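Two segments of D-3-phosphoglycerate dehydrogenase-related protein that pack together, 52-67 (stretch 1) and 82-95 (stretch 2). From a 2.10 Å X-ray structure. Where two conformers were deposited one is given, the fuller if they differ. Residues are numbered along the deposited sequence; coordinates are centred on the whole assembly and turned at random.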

ATOM      1  N   VAL C  52      35.245  26.013   1.330  1.00 26.43           N
ATOM      2  CA  VAL C  52      35.091  25.190   0.145  1.00 24.98           C
ATOM      3  C   VAL C  52      33.615  24.857   0.024  1.00 25.04           C
ATOM      4  O   VAL C  52      33.039  24.211   0.907  1.00 25.51           O
ATOM      5  CB  VAL C  52      35.929  23.895   0.224  1.00 24.56           C
ATOM      6  CG1 VAL C  52      35.541  22.933  -0.898  1.00 23.59           C
ATOM      7  CG2 VAL C  52      37.415  24.220   0.157  1.00 23.71           C
ATOM      8  N   LEU C  53      33.007  25.327  -1.062  1.00 24.14           N
ATOM      9  CA  LEU C  53      31.581  25.156  -1.289  1.00 23.68           C
ATOM     10  C   LEU C  53      31.283  23.980  -2.202  1.00 23.28           C
ATOM     11  O   LEU C  53      31.965  23.782  -3.213  1.00 22.16           O
ATOM     12  CB  LEU C  53      30.975  26.427  -1.898  1.00 23.66           C
ATOM     13  CG  LEU C  53      31.161  27.744  -1.151  1.00 23.67           C
ATOM     14  CD1 LEU C  53      30.397  28.849  -1.869  1.00 23.12           C
ATOM     15  CD2 LEU C  53      30.716  27.623   0.296  1.00 24.20           C
ATOM     16  N   ILE C  54      30.246  23.224  -1.847  1.00 22.25           N
ATOM     17  CA  ILE C  54      29.764  22.134  -2.682  1.00 21.77           C
ATOM     18  C   ILE C  54      28.611  22.638  -3.543  1.00 21.48           C
ATOM     19  O   ILE C  54      27.480  22.773  -3.076  1.00 20.85           O
ATOM     20  CB  ILE C  54      29.356  20.894  -1.861  1.00 21.56           C
ATOM     21  CG1 ILE C  54      30.493  20.488  -0.907  1.00 20.86           C
ATOM     22  CG2 ILE C  54      28.949  19.751  -2.796  1.00 21.02           C
ATOM     23  CD1 ILE C  54      30.240  19.213  -0.127  1.00 21.13           C
ATOM     24  N   ARG C  55      28.929  22.921  -4.809  1.00 22.01           N
ATOM     25  CA  ARG C  55      27.971  23.490  -5.759  0.50 21.97           C
ATOM     26  C   ARG C  55      27.118  24.582  -5.093  1.00 21.75           C
ATOM     27  O   ARG C  55      27.676  25.507  -4.488  1.00 21.17           O
ATOM     28  CB  ARG C  55      27.124  22.391  -6.420  0.50 21.55           C
ATOM     29  CG  ARG C  55      27.937  21.382  -7.222  0.50 21.44           C
ATOM     30  CD  ARG C  55      28.771  22.037  -8.320  0.50 21.27           C
ATOM     31  NE  ARG C  55      27.939  22.689  -9.328  0.50 21.19           N
ATOM     32  CZ  ARG C  55      27.967  23.990  -9.597  0.50 21.42           C
ATOM     33  NH1 ARG C  55      28.798  24.786  -8.947  0.50 21.69           N
ATOM     34  NH2 ARG C  55      27.163  24.495 -10.521  0.50 21.29           N
ATOM     35  N   GLU C  56      25.790  24.479  -5.189  1.00 22.29           N
ATOM     36  CA  GLU C  56      24.879  25.538  -4.715  1.00 23.94           C
ATOM     37  C   GLU C  56      24.178  25.258  -3.370  1.00 25.16           C
ATOM     38  O   GLU C  56      23.148  25.863  -3.080  1.00 25.41           O
ATOM     39  CB  GLU C  56      23.803  25.848  -5.778  1.00 25.58           C
ATOM     40  CG  GLU C  56      24.301  25.895  -7.218  1.00 27.14           C
ATOM     41  CD  GLU C  56      23.386  26.672  -8.144  1.00 29.39           C
ATOM     42  OE1 GLU C  56      22.592  27.512  -7.670  1.00 31.68           O
ATOM     43  OE2 GLU C  56      23.472  26.461  -9.367  1.00 31.39           O
ATOM     44  N   ARG C  57      24.721  24.357  -2.554  1.00 25.44           N
ATOM     45  CA  ARG C  57      24.048  23.955  -1.300  1.00 25.06           C
ATOM     46  C   ARG C  57      23.921  25.072  -0.250  1.00 25.54           C
ATOM     47  O   ARG C  57      23.043  25.018   0.609  1.00 25.14           O
ATOM     48  CB  ARG C  57      24.734  22.731  -0.701  1.00 24.90           C
ATOM     49  CG  ARG C  57      24.603  21.502  -1.580  1.00 24.01           C
ATOM     50  CD  ARG C  57      25.435  20.349  -1.058  1.00 23.03           C
ATOM     51  NE  ARG C  57      25.443  19.245  -2.015  1.00 22.10           N
ATOM     52  CZ  ARG C  57      25.934  18.034  -1.773  1.00 21.72           C
ATOM     53  NH1 ARG C  57      26.461  17.739  -0.589  1.00 20.25           N
ATOM     54  NH2 ARG C  57      25.888  17.110  -2.725  1.00 21.78           N
ATOM     55  N   THR C  58      24.785  26.080  -0.333  1.00 26.16           N
ATOM     56  CA  THR C  58      24.669  27.274   0.515  1.00 25.98           C
ATOM     57  C   THR C  58      24.823  28.559  -0.303  1.00 26.45           C
ATOM     58  O   THR C  58      25.824  28.742  -0.988  1.00 26.88           O
ATOM     59  CB  THR C  58      25.699  27.247   1.665  1.00 25.93           C
ATOM     60  OG1 THR C  58      25.369  26.191   2.575  1.00 25.33           O
ATOM     61  CG2 THR C  58      25.710  28.569   2.445  1.00 27.37           C
ATOM     62  N   PRO C  59      23.825  29.458  -0.240  1.00 27.35           N
ATOM     63  CA  PRO C  59      24.035  30.755  -0.881  1.00 26.77           C
ATOM     64  C   PRO C  59      25.032  31.604  -0.079  1.00 26.88           C
ATOM     65  O   PRO C  59      25.030  31.566   1.149  1.00 25.71           O
ATOM     66  CB  PRO C  59      22.648  31.393  -0.839  1.00 26.94           C
ATOM     67  CG  PRO C  59      21.988  30.773   0.358  1.00 27.48           C
ATOM     68  CD  PRO C  59      22.509  29.365   0.426  1.00 26.86           C
ATOM     69  N   ILE C  60      25.884  32.346  -0.777  1.00 27.08           N
ATOM     70  CA  ILE C  60      26.762  33.316  -0.131  1.00 28.33           C
ATOM     71  C   ILE C  60      26.113  34.694  -0.235  1.00 28.79           C
ATOM     72  O   ILE C  60      26.043  35.275  -1.318  1.00 30.58           O
ATOM     73  CB  ILE C  60      28.176  33.333  -0.765  1.00 28.00           C
ATOM     74  CG1 ILE C  60      28.823  31.938  -0.710  1.00 27.75           C
ATOM     75  CG2 ILE C  60      29.057  34.369  -0.079  1.00 27.60           C
ATOM     76  CD1 ILE C  60      28.932  31.334   0.680  1.00 27.46           C
ATOM     77  N   THR C  61      25.617  35.197   0.888  1.00 29.85           N
ATOM     78  CA  THR C  61      24.921  36.484   0.914  1.00 31.06           C
ATOM     79  C   THR C  61      25.835  37.591   1.436  1.00 31.51           C
ATOM     80  O   THR C  61      26.915  37.312   1.949  1.00 31.27           O
ATOM     81  CB  THR C  61      23.656  36.430   1.790  1.00 31.06           C
ATOM     82  OG1 THR C  61      24.014  36.054   3.123  1.00 30.37           O
ATOM     83  CG2 THR C  61      22.620  35.448   1.224  1.00 31.18           C
ATOM     84  N   GLU C  62      25.397  38.842   1.304  1.00 32.42           N
ATOM     85  CA  GLU C  62      26.131  39.967   1.879  1.00 34.37           C
ATOM     86  C   GLU C  62      26.205  39.841   3.401  1.00 35.24           C
ATOM     87  O   GLU C  62      27.236  40.140   4.009  1.00 35.23           O
ATOM     88  CB  GLU C  62      25.518  41.307   1.469  1.00 33.95           C
ATOM     89  CG  GLU C  62      26.363  42.497   1.893  1.00 35.51           C
ATOM     90  CD  GLU C  62      26.090  43.757   1.093  1.00 34.90           C
ATOM     91  OE1 GLU C  62      24.987  43.893   0.523  1.00 36.19           O
ATOM     92  OE2 GLU C  62      26.990  44.619   1.039  1.00 34.91           O
ATOM     93  N   ASN C  63      25.110  39.380   4.001  1.00 35.58           N
ATOM     94  CA  ASN C  63      25.060  39.095   5.430  1.00 36.65           C
ATOM     95  C   ASN C  63      26.212  38.191   5.889  1.00 36.23           C
ATOM     96  O   ASN C  63      26.869  38.481   6.887  1.00 36.59           O
ATOM     97  CB  ASN C  63      23.703  38.487   5.796  1.00 38.12           C
ATOM     98  CG  ASN C  63      23.527  38.292   7.293  1.00 39.11           C
ATOM     99  OD1 ASN C  63      23.928  39.133   8.098  1.00 39.68           O
ATOM    100  ND2 ASN C  63      22.914  37.178   7.670  1.00 39.54           N
ATOM    101  N   LEU C  64      26.463  37.105   5.158  1.00 34.94           N
ATOM    102  CA  LEU C  64      27.597  36.234   5.465  1.00 34.74           C
ATOM    103  C   LEU C  64      28.925  36.976   5.310  1.00 34.09           C
ATOM    104  O   LEU C  64      29.752  36.971   6.217  1.00 34.74           O
ATOM    105  CB  LEU C  64      27.591  34.970   4.586  1.00 35.07           C
ATOM    106  CG  LEU C  64      26.619  33.812   4.854  1.00 34.16           C
ATOM    107  CD1 LEU C  64      27.072  32.570   4.093  1.00 32.63           C
ATOM    108  CD2 LEU C  64      26.506  33.506   6.343  1.00 33.64           C
ATOM    109  N   LEU C  65      29.110  37.623   4.163  1.00 32.65           N
ATOM    110  CA  LEU C  65      30.345  38.339   3.852  1.00 33.31           C
ATOM    111  C   LEU C  65      30.612  39.497   4.815  1.00 34.37           C
ATOM    112  O   LEU C  65      31.763  39.767   5.166  1.00 35.93           O
ATOM    113  CB  LEU C  65      30.305  38.849   2.407  1.00 33.02           C
ATOM    114  CG  LEU C  65      30.258  37.793   1.294  1.00 31.88           C
ATOM    115  CD1 LEU C  65      29.592  38.355   0.047  1.00 32.46           C
ATOM    116  CD2 LEU C  65      31.651  37.271   0.968  1.00 32.77           C
ATOM    117  N   ALA C  66      29.547  40.169   5.249  1.00 34.84           N
ATOM    118  CA  ALA C  66      29.665  41.292   6.180  1.00 34.70           C
ATOM    119  C   ALA C  66      30.170  40.854   7.552  1.00 35.06           C
ATOM    120  O   ALA C  66      30.813  41.637   8.252  1.00 35.75           O
ATOM    121  CB  ALA C  66      28.337  42.031   6.309  1.00 33.35           C
ATOM    122  N   HIS C  67      29.903  39.602   7.922  1.00 34.41           N
ATOM    123  CA  HIS C  67      30.191  39.127   9.274  1.00 35.28           C
ATOM    124  C   HIS C  67      31.240  38.059   9.378  1.00 36.21           C
ATOM    125  O   HIS C  67      31.334  37.362  10.399  1.00 37.06           O
ATOM    126  CB  HIS C  67      28.901  38.693   9.944  1.00 34.75           C
ATOM    127  CG  HIS C  67      27.912  39.808  10.092  1.00 35.23           C
ATOM    128  ND1 HIS C  67      28.058  40.781  11.011  1.00 35.08           N
ATOM    129  CD2 HIS C  67      26.754  40.110   9.377  1.00 35.00           C
ATOM    130  CE1 HIS C  67      27.043  41.653  10.901  1.00 35.99           C
ATOM    131  NE2 HIS C  67      26.243  41.240   9.902  1.00 36.23           N
ATOM    132  N   ASN C  82      24.136  30.911  -9.543  1.00 30.54           N
ATOM    133  CA  ASN C  82      23.155  31.701  -8.808  1.00 31.06           C
ATOM    134  C   ASN C  82      23.329  31.882  -7.295  1.00 30.29           C
ATOM    135  O   ASN C  82      22.794  32.816  -6.720  1.00 29.78           O
ATOM    136  CB  ASN C  82      21.748  31.168  -9.130  1.00 32.32           C
ATOM    137  CG  ASN C  82      21.429  31.228 -10.616  1.00 33.48           C
ATOM    138  OD1 ASN C  82      21.433  32.303 -11.222  1.00 34.54           O
ATOM    139  ND2 ASN C  82      21.158  30.076 -11.211  1.00 33.29           N
ATOM    140  N   HIS C  83      24.085  30.993  -6.661  1.00 29.93           N
ATOM    141  CA  HIS C  83      24.216  30.980  -5.203  1.00 29.69           C
ATOM    142  C   HIS C  83      25.291  31.913  -4.691  1.00 30.45           C
ATOM    143  O   HIS C  83      25.434  32.082  -3.471  1.00 28.88           O
ATOM    144  CB  HIS C  83      24.524  29.561  -4.738  1.00 28.47           C
ATOM    145  CG  HIS C  83      25.908  29.110  -5.114  1.00 27.21           C
ATOM    146  ND1 HIS C  83      26.268  28.877  -6.390  1.00 27.18           N
ATOM    147  CD2 HIS C  83      27.048  28.914  -4.337  1.00 27.32           C
ATOM    148  CE1 HIS C  83      27.568  28.523  -6.426  1.00 27.50           C
ATOM    149  NE2 HIS C  83      28.043  28.547  -5.167  1.00 26.65           N
ATOM    150  N   ILE C  84      26.057  32.518  -5.605  1.00 30.70           N
ATOM    151  CA  ILE C  84      27.213  33.343  -5.239  1.00 31.36           C
ATOM    152  C   ILE C  84      27.387  34.568  -6.159  1.00 32.37           C
ATOM    153  O   ILE C  84      27.158  34.488  -7.366  1.00 33.91           O
ATOM    154  CB  ILE C  84      28.512  32.490  -5.153  1.00 31.74           C
ATOM    155  CG1 ILE C  84      29.638  33.260  -4.441  1.00 32.15           C
ATOM    156  CG2 ILE C  84      28.939  31.982  -6.526  1.00 31.76           C
ATOM    157  CD1 ILE C  84      30.884  32.438  -4.152  1.00 32.66           C
ATOM    158  N   ASP C  85      27.783  35.694  -5.573  1.00 31.62           N
ATOM    159  CA  ASP C  85      27.917  36.960  -6.297  1.00 32.15           C
ATOM    160  C   ASP C  85      29.370  37.424  -6.242  1.00 31.49           C
ATOM    161  O   ASP C  85      29.794  38.076  -5.277  1.00 31.45           O
ATOM    162  CB  ASP C  85      26.985  38.011  -5.678  1.00 32.61           C
ATOM    163  CG  ASP C  85      26.954  39.326  -6.458  1.00 33.56           C
ATOM    164  OD1 ASP C  85      27.956  39.699  -7.113  1.00 32.61           O
ATOM    165  OD2 ASP C  85      25.906  40.005  -6.392  1.00 34.20           O
ATOM    166  N   VAL C  86      30.125  37.090  -7.285  1.00 31.58           N
ATOM    167  CA  VAL C  86      31.589  37.248  -7.269  1.00 32.17           C
ATOM    168  C   VAL C  86      32.038  38.713  -7.119  1.00 32.59           C
ATOM    169  O   VAL C  86      32.934  38.990  -6.318  1.00 31.75           O
ATOM    170  CB  VAL C  86      32.263  36.536  -8.465  1.00 31.82           C
ATOM    171  CG1 VAL C  86      33.769  36.762  -8.477  1.00 31.60           C
ATOM    172  CG2 VAL C  86      31.957  35.049  -8.416  1.00 32.31           C
ATOM    173  N   PRO C  87      31.420  39.651  -7.874  1.00 32.92           N
ATOM    174  CA  PRO C  87      31.736  41.053  -7.598  1.00 33.50           C
ATOM    175  C   PRO C  87      31.561  41.422  -6.116  1.00 34.29           C
ATOM    176  O   PRO C  87      32.440  42.070  -5.544  1.00 34.59           O
ATOM    177  CB  PRO C  87      30.748  41.808  -8.486  1.00 34.25           C
ATOM    178  CG  PRO C  87      30.587  40.907  -9.668  1.00 33.52           C
ATOM    179  CD  PRO C  87      30.599  39.514  -9.093  1.00 33.70           C
ATOM    180  N   LEU C  88      30.464  40.974  -5.497  1.00 34.58           N
ATOM    181  CA  LEU C  88      30.174  41.294  -4.093  1.00 34.57           C
ATOM    182  C   LEU C  88      31.198  40.679  -3.137  1.00 33.04           C
ATOM    183  O   LEU C  88      31.617  41.326  -2.178  1.00 33.47           O
ATOM    184  CB  LEU C  88      28.744  40.869  -3.703  1.00 35.34           C
ATOM    185  CG  LEU C  88      28.154  41.326  -2.357  1.00 36.33           C
ATOM    186  CD1 LEU C  88      27.669  42.774  -2.393  1.00 36.94           C
ATOM    187  CD2 LEU C  88      27.008  40.418  -1.944  1.00 37.37           C
ATOM    188  N   CYS C  89      31.590  39.431  -3.394  1.00 32.66           N
ATOM    189  CA  CYS C  89      32.611  38.759  -2.587  1.00 32.49           C
ATOM    190  C   CYS C  89      33.928  39.547  -2.543  1.00 32.63           C
ATOM    191  O   CYS C  89      34.515  39.728  -1.480  1.00 32.11           O
ATOM    192  CB  CYS C  89      32.873  37.348  -3.123  1.00 32.01           C
ATOM    193  SG  CYS C  89      31.616  36.118  -2.709  1.00 30.81           S
ATOM    194  N   GLU C  90      34.371  40.013  -3.707  1.00 34.06           N
ATOM    195  CA  GLU C  90      35.651  40.714  -3.840  1.00 36.20           C
ATOM    196  C   GLU C  90      35.591  42.086  -3.187  1.00 37.27           C
ATOM    197  O   GLU C  90      36.560  42.530  -2.571  1.00 36.60           O
ATOM    198  CB  GLU C  90      36.045  40.815  -5.314  1.00 36.80           C
ATOM    199  CG  GLU C  90      36.213  39.450  -5.968  1.00 39.04           C
ATOM    200  CD  GLU C  90      36.470  39.513  -7.461  1.00 40.85           C
ATOM    201  OE1 GLU C  90      35.688  40.170  -8.193  1.00 41.14           O
ATOM    202  OE2 GLU C  90      37.452  38.878  -7.903  1.00 40.59           O
ATOM    203  N   ARG C  91      34.429  42.732  -3.295  1.00 39.49           N
ATOM    204  CA  ARG C  91      34.160  43.990  -2.605  1.00 40.04           C
ATOM    205  C   ARG C  91      34.365  43.862  -1.085  1.00 39.43           C
ATOM    206  O   ARG C  91      34.696  44.842  -0.420  1.00 39.48           O
ATOM    207  CB  ARG C  91      32.749  44.479  -2.952  1.00 42.15           C
ATOM    208  CG  ARG C  91      32.402  45.886  -2.483  1.00 45.39           C
ATOM    209  CD  ARG C  91      31.770  45.859  -1.099  1.00 48.51           C
ATOM    210  NE  ARG C  91      31.268  47.169  -0.709  1.00 52.41           N
ATOM    211  CZ  ARG C  91      30.025  47.593  -0.917  1.00 52.25           C
ATOM    212  NH1 ARG C  91      29.130  46.812  -1.518  1.00 52.03           N
ATOM    213  NH2 ARG C  91      29.677  48.807  -0.520  1.00 52.94           N
ATOM    214  N   TYR C  92      34.179  42.655  -0.544  1.00 37.32           N
ATOM    215  CA  TYR C  92      34.494  42.378   0.863  1.00 35.24           C
ATOM    216  C   TYR C  92      35.873  41.759   1.057  1.00 33.31           C
ATOM    217  O   TYR C  92      36.167  41.210   2.124  1.00 31.87           O
ATOM    218  CB  TYR C  92      33.431  41.484   1.497  1.00 35.06           C
ATOM    219  CG  TYR C  92      32.213  42.244   1.933  1.00 35.58           C
ATOM    220  CD1 TYR C  92      31.166  42.474   1.045  1.00 35.08           C
ATOM    221  CD2 TYR C  92      32.109  42.751   3.228  1.00 35.70           C
ATOM    222  CE1 TYR C  92      30.044  43.174   1.431  1.00 35.16           C
ATOM    223  CE2 TYR C  92      30.984  43.458   3.623  1.00 35.63           C
ATOM    224  CZ  TYR C  92      29.960  43.664   2.717  1.00 34.49           C
ATOM    225  OH  TYR C  92      28.841  44.368   3.080  1.00 33.98           O
ATOM    226  N   GLY C  93      36.704  41.843   0.020  1.00 33.36           N
ATOM    227  CA  GLY C  93      38.064  41.304   0.057  1.00 33.16           C
ATOM    228  C   GLY C  93      38.135  39.786   0.025  1.00 32.85           C
ATOM    229  O   GLY C  93      39.097  39.195   0.517  1.00 33.04           O
ATOM    230  N   VAL C  94      37.126  39.144  -0.554  1.00 31.10           N
ATOM    231  CA  VAL C  94      37.150  37.687  -0.651  1.00 30.75           C
ATOM    232  C   VAL C  94      37.399  37.253  -2.083  1.00 30.17           C
ATOM    233  O   VAL C  94      36.641  37.605  -2.989  1.00 31.74           O
ATOM    234  CB  VAL C  94      35.874  37.034  -0.085  1.00 30.26           C
ATOM    235  CG1 VAL C  94      35.967  35.515  -0.179  1.00 30.29           C
ATOM    236  CG2 VAL C  94      35.651  37.470   1.359  1.00 29.75           C
ATOM    237  N   THR C  95      38.497  36.525  -2.271  1.00 29.98           N
ATOM    238  CA  THR C  95      38.822  35.895  -3.545  1.00 30.98           C
ATOM    239  C   THR C  95      37.899  34.699  -3.757  1.00 31.06           C
ATOM    240  O   THR C  95      37.717  33.876  -2.853  1.00 32.14           O
ATOM    241  CB  THR C  95      40.293  35.421  -3.587  1.00 30.69           C
ATOM    242  OG1 THR C  95      41.151  36.500  -3.215  1.00 32.00           O
ATOM    243  CG2 THR C  95      40.696  34.945  -4.994  1.00 30.04           C
TER
HETATM  244  O   HOH W   1      20.444  27.695  -9.710  1.00 38.61           O
HETATM  245  O   HOH W   2      28.304  36.146  -2.873  1.00 42.09           O

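Stretch 1 enters as the end of a strand, and Leu53, buried and pointing toward stretch 2, makes the first contact: its CD1 lies 4.1 Å from His83 NE2, near the imidazole plane, and 4.3 Å from Ile84 CD1. A type II' turn from Ile54 to Arg57 then carries the chain across one face of the His83 ring. There Glu56 CA sits 3.9 Å from the His83 ring centroid, a CH-pi contact suited to a flat, polarizable ring. The Glu56 carboxylate reaches further out, where water 1 donates to Glu56 OE1 (3.0 Å) and accepts from Asn82 ND2 (2.9 Å).

At Pro59 and Ile60 the backbones meet. Ile60 N donates to His83 O at 2.7 Å with an N-H...O angle of 162°, and Pro59 CA adds a CA-H...O contact to the same oxygen at 3.2 Å. Water 2 extends this polar seam, donating to Ile60 O (2.9 Å) and accepting from Asp85 N (2.8 Å). The Ile60 side chain is buried and apolar, packing CB against Ile84 CG1 (4.0 Å) and CG2 against Cys89 SG (4.1 Å).

The two helices, 19° from parallel, each have an N-cap: Asp85 OD1 accepts from Leu88 N (3.2 Å), and Thr61 OG1 accepts a weak bond from Leu64 N (3.4 Å). Glu62 serves two roles: its CB packs on Leu88 CD2 (3.8 Å), while its OE2 accepts from Tyr92 OH (2.8 Å) and forms a long, purely electrostatic salt bridge with Arg91 NH1 (4.0 Å). One turn on, buried Leu65 fills the space: its CD1 touches Leu88 CD2 (3.9 Å), and both methyls lie against Cys89 SG, CD2 at 3.9 Å and CD1 at 4.1 Å. Leu65 CB lies over the Tyr92 ring, 4.2 Å from its centroid. Small Ala66 completes the contact, its CA 3.6 Å from Tyr92 CE2.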